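PDB 5WRT: soluble inorganic pyrophosphatase from Toxoplasma gondii, which probably catalyses the magnesium-dependent hydrolysis of inorganic diphosphate to two phosphates. Local coordinates for residues Leu142-Met147 / Leu153-Leu158; Asp119-Val124 / Arg219-Ala224; Gly186-Phe191 / His207-Leu212; Met147-Glu152 / Trp193-Thr198. All coordinates share one frame; numbering follows the deposited sequence.

Contacts 1 and 2 meet at the metal centre, their centres about 8 Å apart: both reach one magnesium ion, D154 from contact 1 and D122 from contact 2, and K156 NZ bridges to D122 OD2 at 2.7 Å. Strand 152-161 lies between the other two strands they use, 136-149 and 115-125. Contact 3 sits away from the metals on the outer side of strand 136-149, whose A144 O meets L212 N at 2.8 Å. Contact 4 shares M147 with contact 1 and follows that hairpin to its turn; M147 SD also lies 3.3 Å from F191 O of contact 3. Contacts 3 and 4 both touch the second subunit.

Contact 1: Leu142-Met147 / Leu153-Leu158; sequences LGALAM and LDWKVL. With MG (magnesium ion), chain C.
A146 places its methyl over one face of the W155 indole: CB stands 3.8 Å from the centroid of the six-membered ring, 24° off the normal, a CH-pi contact displaced toward CZ3 and CH2. L153 CD1 comes over the same face and touches that methyl too, while A144 CB approaches obliquely, 3.7 Å from W155 CE3. The indole gets there because its CG sits beside the backbone N (chi1 -72°), which swings the ring across to the neighbouring strand. This is the tight side of the hairpin 136-149/152-161, and helix 214-232 packs on it through A217, V220 and R223.

Along the middle, L145 and K156 form an antiparallel hydrogen-bonded pair, with K156 N 2.9 Å from L145 O. At one end L158 O accepts from both L142 N and G143 N, a classic beta bulge; the L142 N to L158 O bond is 2.7 Å. Toward the metal, D154 N bonds M147 O, and the return bond from M147 N to D154 O is weak.

On the other face, the D154 end is hydrated through the waters of the metal, while I187, R188 and F191 of helix 183-193 cover L145, M147 and K156. M147 and D154 run side by side, M147 CE 3.2 Å from D154 OD2. D154 OD1 binds magnesium at 2.0 Å, together with three waters, D117 and D122. K156 bends at chi2 (-59°) to bring NZ to the syn side of D154 OD2, 2.8 Å away, and also bonds D122 and Y93. One carboxylate oxygen on the metal and the other on an ammonium should restrain the rotation of D154.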
# COMPACT_ATOMS: atom_id res chain seq x y z
N LEU A 142 -8.85 -18.94 -3.35
CA LEU A 142 -9.86 -18.43 -2.44
C LEU A 142 -10.74 -17.33 -3.03
O LEU A 142 -11.85 -17.12 -2.53
CB LEU A 142 -9.20 -17.87 -1.17
CG LEU A 142 -8.35 -18.85 -0.36
CD1 LEU A 142 -7.51 -18.10 0.66
CD2 LEU A 142 -9.23 -19.88 0.32
N GLY A 143 -10.29 -16.65 -4.07
CA GLY A 143 -11.03 -15.53 -4.61
C GLY A 143 -10.18 -14.77 -5.61
O GLY A 143 -9.05 -15.16 -5.92
N ALA A 144 -10.75 -13.68 -6.11
CA ALA A 144 -10.08 -12.92 -7.16
C ALA A 144 -10.62 -11.49 -7.18
O ALA A 144 -11.82 -11.27 -7.06
CB ALA A 144 -10.27 -13.57 -8.53
N LEU A 145 -9.70 -10.54 -7.35
CA LEU A 145 -10.04 -9.14 -7.54
C LEU A 145 -9.84 -8.78 -9.00
O LEU A 145 -8.80 -9.12 -9.59
CB LEU A 145 -9.18 -8.24 -6.65
CG LEU A 145 -9.45 -8.29 -5.14
CD1 LEU A 145 -8.22 -7.86 -4.36
CD2 LEU A 145 -10.64 -7.42 -4.79
N ALA A 146 -10.82 -8.10 -9.60
CA ALA A 146 -10.79 -7.78 -11.02
C ALA A 146 -10.27 -6.35 -11.19
O ALA A 146 -11.02 -5.41 -11.42
CB ALA A 146 -12.17 -7.94 -11.64
N MET A 147 -8.95 -6.21 -11.08
CA MET A 147 -8.33 -4.91 -11.25
C MET A 147 -8.30 -4.53 -12.73
O MET A 147 -8.04 -5.37 -13.59
CB MET A 147 -6.92 -4.91 -10.65
CG MET A 147 -6.34 -3.52 -10.40
SD MET A 147 -4.54 -3.45 -10.39
CE MET A 147 -4.16 -3.77 -12.11
N LEU A 153 -7.88 -5.86 -18.25
CA LEU A 153 -8.33 -6.65 -17.11
C LEU A 153 -7.14 -7.39 -16.51
O LEU A 153 -6.52 -8.23 -17.18
CB LEU A 153 -9.43 -7.62 -17.53
CG LEU A 153 -9.94 -8.62 -16.50
CD1 LEU A 153 -10.36 -7.92 -15.21
CD2 LEU A 153 -11.10 -9.41 -17.08
N ASP A 154 -6.81 -7.08 -15.26
CA ASP A 154 -5.64 -7.64 -14.59
C ASP A 154 -6.09 -8.31 -13.30
O ASP A 154 -6.04 -7.71 -12.22
CB ASP A 154 -4.59 -6.53 -14.35
CG ASP A 154 -3.30 -7.06 -13.75
OD1 ASP A 154 -3.08 -8.29 -13.79
OD2 ASP A 154 -2.50 -6.25 -13.25
N TRP A 155 -6.54 -9.55 -13.42
CA TRP A 155 -7.00 -10.31 -12.26
C TRP A 155 -5.88 -10.48 -11.25
O TRP A 155 -4.72 -10.71 -11.60
CB TRP A 155 -7.51 -11.69 -12.68
CG TRP A 155 -8.81 -11.70 -13.41
CD1 TRP A 155 -8.99 -11.84 -14.75
CD2 TRP A 155 -10.12 -11.61 -12.84
NE1 TRP A 155 -10.33 -11.83 -15.06
CE2 TRP A 155 -11.05 -11.69 -13.90
CE3 TRP A 155 -10.60 -11.46 -11.53
CZ2 TRP A 155 -12.43 -11.62 -13.69
CZ3 TRP A 155 -11.97 -11.40 -11.33
CH2 TRP A 155 -12.87 -11.47 -12.41
N LYS A 156 -6.24 -10.39 -9.97
CA LYS A 156 -5.36 -10.77 -8.87
C LYS A 156 -6.08 -11.88 -8.11
O LYS A 156 -6.95 -11.62 -7.28
CB LYS A 156 -5.03 -9.58 -7.97
CG LYS A 156 -4.45 -8.39 -8.71
CD LYS A 156 -3.17 -8.78 -9.45
CE LYS A 156 -2.59 -7.59 -10.20
NZ LYS A 156 -1.64 -8.00 -11.27
N VAL A 157 -5.72 -13.13 -8.41
CA VAL A 157 -6.31 -14.27 -7.72
C VAL A 157 -5.69 -14.39 -6.34
O VAL A 157 -4.48 -14.25 -6.17
CB VAL A 157 -6.09 -15.56 -8.54
CG1 VAL A 157 -6.64 -16.77 -7.80
CG2 VAL A 157 -6.73 -15.44 -9.92
N LEU A 158 -6.53 -14.64 -5.34
CA LEU A 158 -6.07 -14.83 -3.97
C LEU A 158 -6.07 -16.32 -3.65
O LEU A 158 -7.02 -17.03 -3.97
CB LEU A 158 -6.96 -14.08 -2.97
CG LEU A 158 -7.43 -12.68 -3.39
CD1 LEU A 158 -8.47 -12.16 -2.42
CD2 LEU A 158 -6.26 -11.72 -3.51
MG MG C . -2.08 -9.76 -14.69
O HOH W 1 -3.83 -11.19 -14.08
O HOH W 2 -0.52 -8.41 -15.06
O HOH W 3 -1.20 -11.63 -15.52

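Contact 2: Asp119-Val124 / Arg219-Ala224; sequences DPLDVV and RVVYRA. With MG (magnesium ion), chain D; MG (magnesium ion), chain C.
L121 pushes its CD2 methyl onto helix 214-232, 3.6 Å from V221 CA and 3.7 Å from V221 CG2. The same methyl meets V220 CG1, again at 3.7 Å, and the leucine side chain crosses both valines at about a right angle. Nearer the backbone, L121 CB faces A224 CB at 4.2 Å, one helical turn on from V220. The leucine reaches the helix with CG anti to the backbone N (chi1 -178°); CD2 touches both valines and CD1 reaches only V220 CG1.

Around this patch, W155 touches L121 and V220, V157 backs L121, and F47 lies against V221. The long C-terminal helix thus packs on the outside of the curled beta sheet that forms the barrel-like core of family I pyrophosphatases, and L121, just before D122-V124 of strand 115-125, is one of the residues that seat it. The backbone here is pinned in turn: L121 N donates to T99 OG1, and there is a main-chain bond to F96.

The next residue, D122, turns to the metals. Its carboxylate bridges two magnesium ions: OD1 binds one at 2.1 Å, and OD2 binds, at 2.0 Å, the ion that D117 and D154 also hold. In the second shell, a water on the first of these ions donates to D119 OD2 at 3.1 Å, and D119 N in turn bonds D117 OD2.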
# COMPACT_ATOMS: atom_id res chain seq x y z
N ASP A 119 -0.48 -11.43 -20.11
CA ASP A 119 0.51 -12.12 -19.29
C ASP A 119 -0.06 -13.38 -18.67
O ASP A 119 -1.28 -13.63 -18.71
CB ASP A 119 1.01 -11.18 -18.19
CG ASP A 119 2.30 -10.48 -18.56
OD1 ASP A 119 2.76 -10.66 -19.71
OD2 ASP A 119 2.86 -9.76 -17.71
N PRO A 120 0.79 -14.24 -18.08
CA PRO A 120 0.27 -15.32 -17.24
C PRO A 120 -0.54 -14.78 -16.08
O PRO A 120 -0.26 -13.70 -15.55
CB PRO A 120 1.54 -16.04 -16.76
CG PRO A 120 2.56 -15.73 -17.79
CD PRO A 120 2.24 -14.37 -18.33
N LEU A 121 -1.55 -15.55 -15.67
CA LEU A 121 -2.49 -15.09 -14.66
C LEU A 121 -1.79 -14.88 -13.32
O LEU A 121 -1.05 -15.76 -12.86
CB LEU A 121 -3.63 -16.09 -14.51
CG LEU A 121 -4.73 -15.73 -13.51
CD1 LEU A 121 -5.38 -14.41 -13.89
CD2 LEU A 121 -5.77 -16.84 -13.44
N ASP A 122 -2.04 -13.74 -12.69
CA ASP A 122 -1.38 -13.37 -11.44
C ASP A 122 -2.10 -13.98 -10.25
O ASP A 122 -3.33 -14.13 -10.24
CB ASP A 122 -1.34 -11.85 -11.29
CG ASP A 122 -0.65 -11.16 -12.45
OD1 ASP A 122 0.42 -11.64 -12.89
OD2 ASP A 122 -1.18 -10.14 -12.93
N VAL A 123 -1.33 -14.32 -9.22
CA VAL A 123 -1.87 -14.90 -7.99
C VAL A 123 -1.15 -14.30 -6.79
O VAL A 123 0.08 -14.13 -6.80
CB VAL A 123 -1.76 -16.44 -7.99
CG1 VAL A 123 -0.33 -16.89 -8.27
CG2 VAL A 123 -2.26 -17.02 -6.67
N VAL A 124 -1.91 -13.96 -5.76
CA VAL A 124 -1.38 -13.49 -4.49
C VAL A 124 -1.58 -14.60 -3.46
O VAL A 124 -2.71 -15.07 -3.26
CB VAL A 124 -2.07 -12.19 -4.03
CG1 VAL A 124 -1.36 -11.61 -2.81
CG2 VAL A 124 -2.10 -11.17 -5.16
N ARG A 219 -12.86 -20.44 -12.00
CA ARG A 219 -13.19 -20.30 -13.42
C ARG A 219 -12.27 -19.31 -14.12
O ARG A 219 -11.99 -19.46 -15.31
CB ARG A 219 -14.65 -19.86 -13.57
CG ARG A 219 -15.67 -20.97 -13.31
CD ARG A 219 -17.08 -20.49 -13.62
NE ARG A 219 -17.66 -19.72 -12.52
CZ ARG A 219 -18.27 -20.27 -11.47
NH1 ARG A 219 -18.37 -21.58 -11.36
NH2 ARG A 219 -18.77 -19.49 -10.52
N VAL A 220 -11.81 -18.28 -13.40
CA VAL A 220 -10.83 -17.36 -13.97
C VAL A 220 -9.56 -18.11 -14.36
O VAL A 220 -9.01 -17.91 -15.45
CB VAL A 220 -10.53 -16.21 -12.99
CG1 VAL A 220 -9.25 -15.48 -13.39
CG2 VAL A 220 -11.71 -15.24 -12.93
N VAL A 221 -9.09 -19.01 -13.48
CA VAL A 221 -7.88 -19.77 -13.78
C VAL A 221 -8.12 -20.74 -14.93
O VAL A 221 -7.27 -20.88 -15.82
CB VAL A 221 -7.39 -20.51 -12.52
CG1 VAL A 221 -6.05 -21.18 -12.78
CG2 VAL A 221 -7.28 -19.54 -11.35
N TYR A 222 -9.27 -21.43 -14.94
CA TYR A 222 -9.58 -22.35 -16.02
C TYR A 222 -9.55 -21.64 -17.37
O TYR A 222 -8.93 -22.13 -18.32
CB TYR A 222 -10.96 -22.99 -15.82
CG TYR A 222 -11.11 -23.85 -14.59
CD1 TYR A 222 -10.09 -24.68 -14.15
CD2 TYR A 222 -12.31 -23.87 -13.89
CE1 TYR A 222 -10.24 -25.48 -13.03
CE2 TYR A 222 -12.48 -24.67 -12.78
CZ TYR A 222 -11.44 -25.47 -12.35
OH TYR A 222 -11.63 -26.26 -11.24
N ARG A 223 -10.24 -20.50 -17.48
CA ARG A 223 -10.31 -19.80 -18.75
C ARG A 223 -8.92 -19.38 -19.24
O ARG A 223 -8.61 -19.54 -20.42
CB ARG A 223 -11.22 -18.58 -18.63
CG ARG A 223 -11.50 -17.89 -19.95
CD ARG A 223 -12.55 -16.81 -19.80
NE ARG A 223 -12.20 -15.83 -18.78
CZ ARG A 223 -12.93 -15.60 -17.69
NH1 ARG A 223 -14.05 -16.27 -17.48
NH2 ARG A 223 -12.53 -14.70 -16.80
N ALA A 224 -8.09 -18.86 -18.34
CA ALA A 224 -6.72 -18.52 -18.72
C ALA A 224 -5.92 -19.76 -19.09
O ALA A 224 -5.04 -19.70 -19.96
CB ALA A 224 -6.03 -17.76 -17.59
MG MG D . 2.44 -11.25 -13.42
MG MG C . -2.08 -9.76 -14.69
O HOH W 4 1.76 -9.97 -14.83
O HOH W 1 -3.83 -11.19 -14.08
O HOH W 2 -0.52 -8.41 -15.06
O HOH W 3 -1.20 -11.63 -15.52
O HOH W 5 4.45 -10.92 -13.81

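Contact 3: Gly186-Phe191 / His207-Leu212; sequences GIREWF and HDEAAL
R188 and E209 cross at about a right angle, yet their flat ends are nearly parallel, the guanidinium and carboxylate planes 20° apart. The two charged groups do not meet, NE and OE1 staying 4.7 Å apart. Instead the arginine offers its edge to the backbone, and E209 O sits near the guanidinium plane, 2.5 Å from NH1, a bent and weak bond whose shortness makes its exact length doubtful. Nearer the helix, R188 CD lies 4.1 Å from both E209 CB and E209 OE1. The arginine runs straight out from its helix through chi1 and chi2, then kinks at a chi3 of 32°, well short of a staggered value, which turns NH1 toward the carbonyl.

That carbonyl belongs to a turn in which H207, D208 and E209 all have positive phi, closed by A210 N bonding H207 O at 3.1 Å. The turn interrupts strand 204-212, which pairs with strand 136-149 in the mixed sheet, and helix 183-193 packs on the face of strand 136-149 that carries L145 and M147. R188 also packs on L145, with both CB and NH1 against its methyls.

The polar end of E209 has its main partner in R192, one turn further along the helix, which makes salt bridges to both E209 OE2 and E189 OE1. R192 thereby probably offsets the two like charges, E189 OE2 and E209 OE1, which lie 5.2 Å apart. From the second subunit, R181 adds a long, weak ion pair to E209 OE2.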
# COMPACT_ATOMS: atom_id res chain seq x y z
N GLY A 186 -6.40 -5.02 2.17
CA GLY A 186 -5.00 -4.65 2.00
C GLY A 186 -4.49 -4.96 0.60
O GLY A 186 -3.75 -4.17 0.01
N ILE A 187 -4.90 -6.11 0.05
CA ILE A 187 -4.49 -6.46 -1.31
C ILE A 187 -5.18 -5.56 -2.33
O ILE A 187 -4.55 -5.08 -3.28
CB ILE A 187 -4.77 -7.94 -1.58
CG1 ILE A 187 -3.82 -8.83 -0.78
CG2 ILE A 187 -4.66 -8.25 -3.07
CD1 ILE A 187 -4.27 -10.27 -0.67
N ARG A 188 -6.47 -5.29 -2.14
CA ARG A 188 -7.19 -4.42 -3.07
C ARG A 188 -6.60 -3.02 -3.08
O ARG A 188 -6.37 -2.44 -4.14
CB ARG A 188 -8.68 -4.37 -2.71
CG ARG A 188 -9.48 -3.43 -3.62
CD ARG A 188 -10.97 -3.50 -3.35
NE ARG A 188 -11.26 -3.79 -1.95
CZ ARG A 188 -12.06 -4.76 -1.54
NH1 ARG A 188 -12.69 -5.53 -2.41
NH2 ARG A 188 -12.25 -4.94 -0.24
N GLU A 189 -6.35 -2.46 -1.90
CA GLU A 189 -5.82 -1.10 -1.83
C GLU A 189 -4.38 -1.03 -2.32
O GLU A 189 -3.96 -0.01 -2.87
CB GLU A 189 -5.93 -0.56 -0.41
CG GLU A 189 -7.36 -0.39 0.09
CD GLU A 189 -8.27 0.31 -0.90
OE1 GLU A 189 -7.82 1.28 -1.55
OE2 GLU A 189 -9.43 -0.12 -1.04
N TRP A 190 -3.61 -2.11 -2.14
CA TRP A 190 -2.25 -2.13 -2.64
C TRP A 190 -2.22 -1.99 -4.16
O TRP A 190 -1.52 -1.13 -4.71
CB TRP A 190 -1.54 -3.42 -2.21
CG TRP A 190 -0.05 -3.33 -2.28
CD1 TRP A 190 0.81 -3.07 -1.25
CD2 TRP A 190 0.77 -3.48 -3.45
NE1 TRP A 190 2.10 -3.06 -1.70
CE2 TRP A 190 2.11 -3.30 -3.05
CE3 TRP A 190 0.50 -3.75 -4.80
CZ2 TRP A 190 3.18 -3.39 -3.94
CZ3 TRP A 190 1.56 -3.83 -5.68
CH2 TRP A 190 2.88 -3.65 -5.25
N PHE A 191 -2.99 -2.82 -4.86
CA PHE A 191 -3.00 -2.79 -6.31
C PHE A 191 -3.80 -1.62 -6.87
O PHE A 191 -3.63 -1.28 -8.05
CB PHE A 191 -3.52 -4.12 -6.86
CG PHE A 191 -2.51 -5.23 -6.78
CD1 PHE A 191 -1.47 -5.29 -7.69
CD2 PHE A 191 -2.59 -6.18 -5.78
CE1 PHE A 191 -0.53 -6.30 -7.61
CE2 PHE A 191 -1.65 -7.20 -5.70
CZ PHE A 191 -0.62 -7.26 -6.62
N HIS A 207 -16.66 -5.56 -11.13
CA HIS A 207 -17.58 -6.23 -10.22
C HIS A 207 -17.79 -5.42 -8.94
O HIS A 207 -17.89 -5.98 -7.84
CB HIS A 207 -17.10 -7.65 -9.89
CG HIS A 207 -17.06 -8.56 -11.07
ND1 HIS A 207 -18.16 -9.29 -11.48
CD2 HIS A 207 -16.06 -8.87 -11.93
CE1 HIS A 207 -17.84 -10.01 -12.55
NE2 HIS A 207 -16.57 -9.77 -12.84
N ASP A 208 -17.84 -4.10 -9.08
CA ASP A 208 -18.06 -3.18 -7.96
C ASP A 208 -17.02 -3.37 -6.86
O ASP A 208 -17.32 -3.27 -5.67
CB ASP A 208 -19.48 -3.33 -7.39
CG ASP A 208 -20.55 -2.97 -8.41
OD1 ASP A 208 -20.35 -2.01 -9.18
OD2 ASP A 208 -21.60 -3.65 -8.43
N GLU A 209 -15.78 -3.67 -7.27
CA GLU A 209 -14.62 -3.84 -6.39
C GLU A 209 -14.71 -5.08 -5.50
O GLU A 209 -13.85 -5.25 -4.63
CB GLU A 209 -14.39 -2.61 -5.50
CG GLU A 209 -14.39 -1.29 -6.24
CD GLU A 209 -13.71 -0.19 -5.44
OE1 GLU A 209 -13.51 -0.38 -4.22
OE2 GLU A 209 -13.38 0.85 -6.04
N ALA A 210 -15.70 -5.94 -5.70
CA ALA A 210 -15.85 -7.10 -4.84
C ALA A 210 -14.74 -8.12 -5.09
O ALA A 210 -14.22 -8.25 -6.20
CB ALA A 210 -17.21 -7.76 -5.07
N ALA A 211 -14.37 -8.83 -4.03
CA ALA A 211 -13.54 -10.02 -4.17
C ALA A 211 -14.45 -11.17 -4.59
O ALA A 211 -15.28 -11.63 -3.80
CB ALA A 211 -12.81 -10.33 -2.87
N LEU A 212 -14.31 -11.61 -5.84
CA LEU A 212 -15.17 -12.66 -6.35
C LEU A 212 -14.94 -13.95 -5.55
O LEU A 212 -13.83 -14.21 -5.08
CB LEU A 212 -14.88 -12.89 -7.83
CG LEU A 212 -15.55 -11.86 -8.76
CD1 LEU A 212 -15.51 -12.32 -10.21
CD2 LEU A 212 -16.97 -11.54 -8.32

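Contact 4: Met147-Glu152 / Trp193-Thr198; sequences MIDGGE and WYKLPT
D149 and K195 oppose each other with CA atoms 9.4 Å apart, D149 opening the type I' turn D149-E152 and K195 sitting inside the type I turn W193-L196 at the N-cap of helix 196-199. Their side chains come from opposite directions and close the gap in a salt bridge, K195 NZ to D149 OD2 at 2.9 Å. The lysine arrives on the syn side of that oxygen, 22° out of the carboxylate plane; the chi4 bend (-146°) turns NZ onto OD2, while CD and CE already run beside that oxygen, CE at 3.2 Å.

On its way the lysine chain covers Y194: K195 CG stands 3.5 Å above the ring plane, over its centre. M147 comes to the same ring at its edge, SD 4.4 Å from Y194 CE1. Further aromatic neighbours surround the tyrosine, W190 stacked on it and F191 and Y85 edge-to-face. The second subunit also closes in here, its Y90 packing on Y194 and its W91 meeting W193 edge-to-face.

At the turn itself, D149 N bonds E152 O at 2.8 Å and E152 N bonds D149 O at 3.1 Å. G150 and G151 supply the positive phi values that a type I' turn needs. This is a tight two-residue beta hairpin joining strands 136-149 and 152-161, tied by the salt bridge to the start of a short helix; two residues beyond the turn lies the magnesium ligand D154.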
# COMPACT_ATOMS: atom_id res chain seq x y z
N MET A 147 -8.95 -6.21 -11.08
CA MET A 147 -8.33 -4.91 -11.25
C MET A 147 -8.30 -4.53 -12.73
O MET A 147 -8.04 -5.37 -13.59
CB MET A 147 -6.92 -4.91 -10.65
CG MET A 147 -6.34 -3.52 -10.40
SD MET A 147 -4.54 -3.45 -10.39
CE MET A 147 -4.16 -3.77 -12.11
N ILE A 148 -8.59 -3.26 -13.01
CA ILE A 148 -8.55 -2.71 -14.36
C ILE A 148 -7.40 -1.72 -14.43
O ILE A 148 -7.43 -0.66 -13.80
CB ILE A 148 -9.88 -2.03 -14.73
CG1 ILE A 148 -11.05 -2.99 -14.50
CG2 ILE A 148 -9.85 -1.58 -16.18
CD1 ILE A 148 -10.96 -4.27 -15.30
N ASP A 149 -6.37 -2.07 -15.20
CA ASP A 149 -5.18 -1.24 -15.38
C ASP A 149 -5.19 -0.69 -16.80
O ASP A 149 -4.75 -1.37 -17.73
CB ASP A 149 -3.91 -2.04 -15.11
CG ASP A 149 -2.68 -1.16 -14.94
OD1 ASP A 149 -2.67 -0.02 -15.45
OD2 ASP A 149 -1.72 -1.61 -14.28
N GLY A 150 -5.69 0.53 -16.95
CA GLY A 150 -5.75 1.18 -18.25
C GLY A 150 -6.41 0.35 -19.33
O GLY A 150 -5.77 0.00 -20.32
N GLY A 151 -7.69 0.02 -19.14
CA GLY A 151 -8.42 -0.76 -20.12
C GLY A 151 -8.04 -2.22 -20.19
O GLY A 151 -8.65 -2.96 -20.97
N GLU A 152 -7.07 -2.67 -19.40
CA GLU A 152 -6.68 -4.07 -19.35
C GLU A 152 -7.24 -4.71 -18.09
O GLU A 152 -7.10 -4.16 -16.99
CB GLU A 152 -5.16 -4.24 -19.38
CG GLU A 152 -4.50 -3.89 -20.70
CD GLU A 152 -3.09 -4.46 -20.81
OE1 GLU A 152 -2.39 -4.51 -19.77
OE2 GLU A 152 -2.69 -4.87 -21.92
N TRP A 193 -3.47 1.50 -5.66
CA TRP A 193 -2.69 2.71 -5.47
C TRP A 193 -1.24 2.61 -5.92
O TRP A 193 -0.57 3.65 -6.03
CB TRP A 193 -2.72 3.13 -3.99
CG TRP A 193 -4.05 3.63 -3.53
CD1 TRP A 193 -5.00 2.93 -2.83
CD2 TRP A 193 -4.59 4.94 -3.72
NE1 TRP A 193 -6.09 3.72 -2.58
CE2 TRP A 193 -5.87 4.97 -3.11
CE3 TRP A 193 -4.12 6.10 -4.34
CZ2 TRP A 193 -6.68 6.10 -3.11
CZ3 TRP A 193 -4.93 7.23 -4.34
CH2 TRP A 193 -6.19 7.22 -3.73
N TYR A 194 -0.72 1.41 -6.19
CA TYR A 194 0.73 1.24 -6.29
C TYR A 194 1.34 1.90 -7.53
O TYR A 194 2.56 2.06 -7.58
CB TYR A 194 1.11 -0.24 -6.25
CG TYR A 194 0.88 -1.00 -7.53
CD1 TYR A 194 -0.39 -1.14 -8.07
CD2 TYR A 194 1.94 -1.59 -8.21
CE1 TYR A 194 -0.60 -1.84 -9.24
CE2 TYR A 194 1.75 -2.29 -9.38
CZ TYR A 194 0.47 -2.42 -9.89
OH TYR A 194 0.26 -3.12 -11.06
N LYS A 195 0.54 2.27 -8.52
CA LYS A 195 1.07 2.93 -9.71
C LYS A 195 0.79 4.43 -9.72
O LYS A 195 1.01 5.09 -10.74
CB LYS A 195 0.51 2.28 -10.97
CG LYS A 195 1.01 0.87 -11.23
CD LYS A 195 0.31 0.27 -12.45
CE LYS A 195 1.16 -0.83 -13.08
NZ LYS A 195 1.04 -0.90 -14.58
N LEU A 196 0.29 4.99 -8.61
CA LEU A 196 0.15 6.44 -8.53
C LEU A 196 1.48 7.16 -8.58
O LEU A 196 1.58 8.16 -9.31
CB LEU A 196 -0.64 6.82 -7.27
CG LEU A 196 -1.07 8.29 -7.24
CD1 LEU A 196 -2.22 8.54 -8.20
CD2 LEU A 196 -1.43 8.74 -5.83
N PRO A 197 2.53 6.75 -7.85
CA PRO A 197 3.80 7.49 -7.96
C PRO A 197 4.48 7.31 -9.31
O PRO A 197 5.13 8.25 -9.78
CB PRO A 197 4.65 6.91 -6.82
CG PRO A 197 3.70 6.16 -5.95
CD PRO A 197 2.62 5.67 -6.85
N THR A 198 4.34 6.15 -9.94
CA THR A 198 5.03 5.89 -11.19
C THR A 198 4.25 6.41 -12.40
O THR A 198 4.85 6.94 -13.35
CB THR A 198 5.32 4.40 -11.35
OG1 THR A 198 4.14 3.65 -11.03
CG2 THR A 198 6.44 3.97 -10.42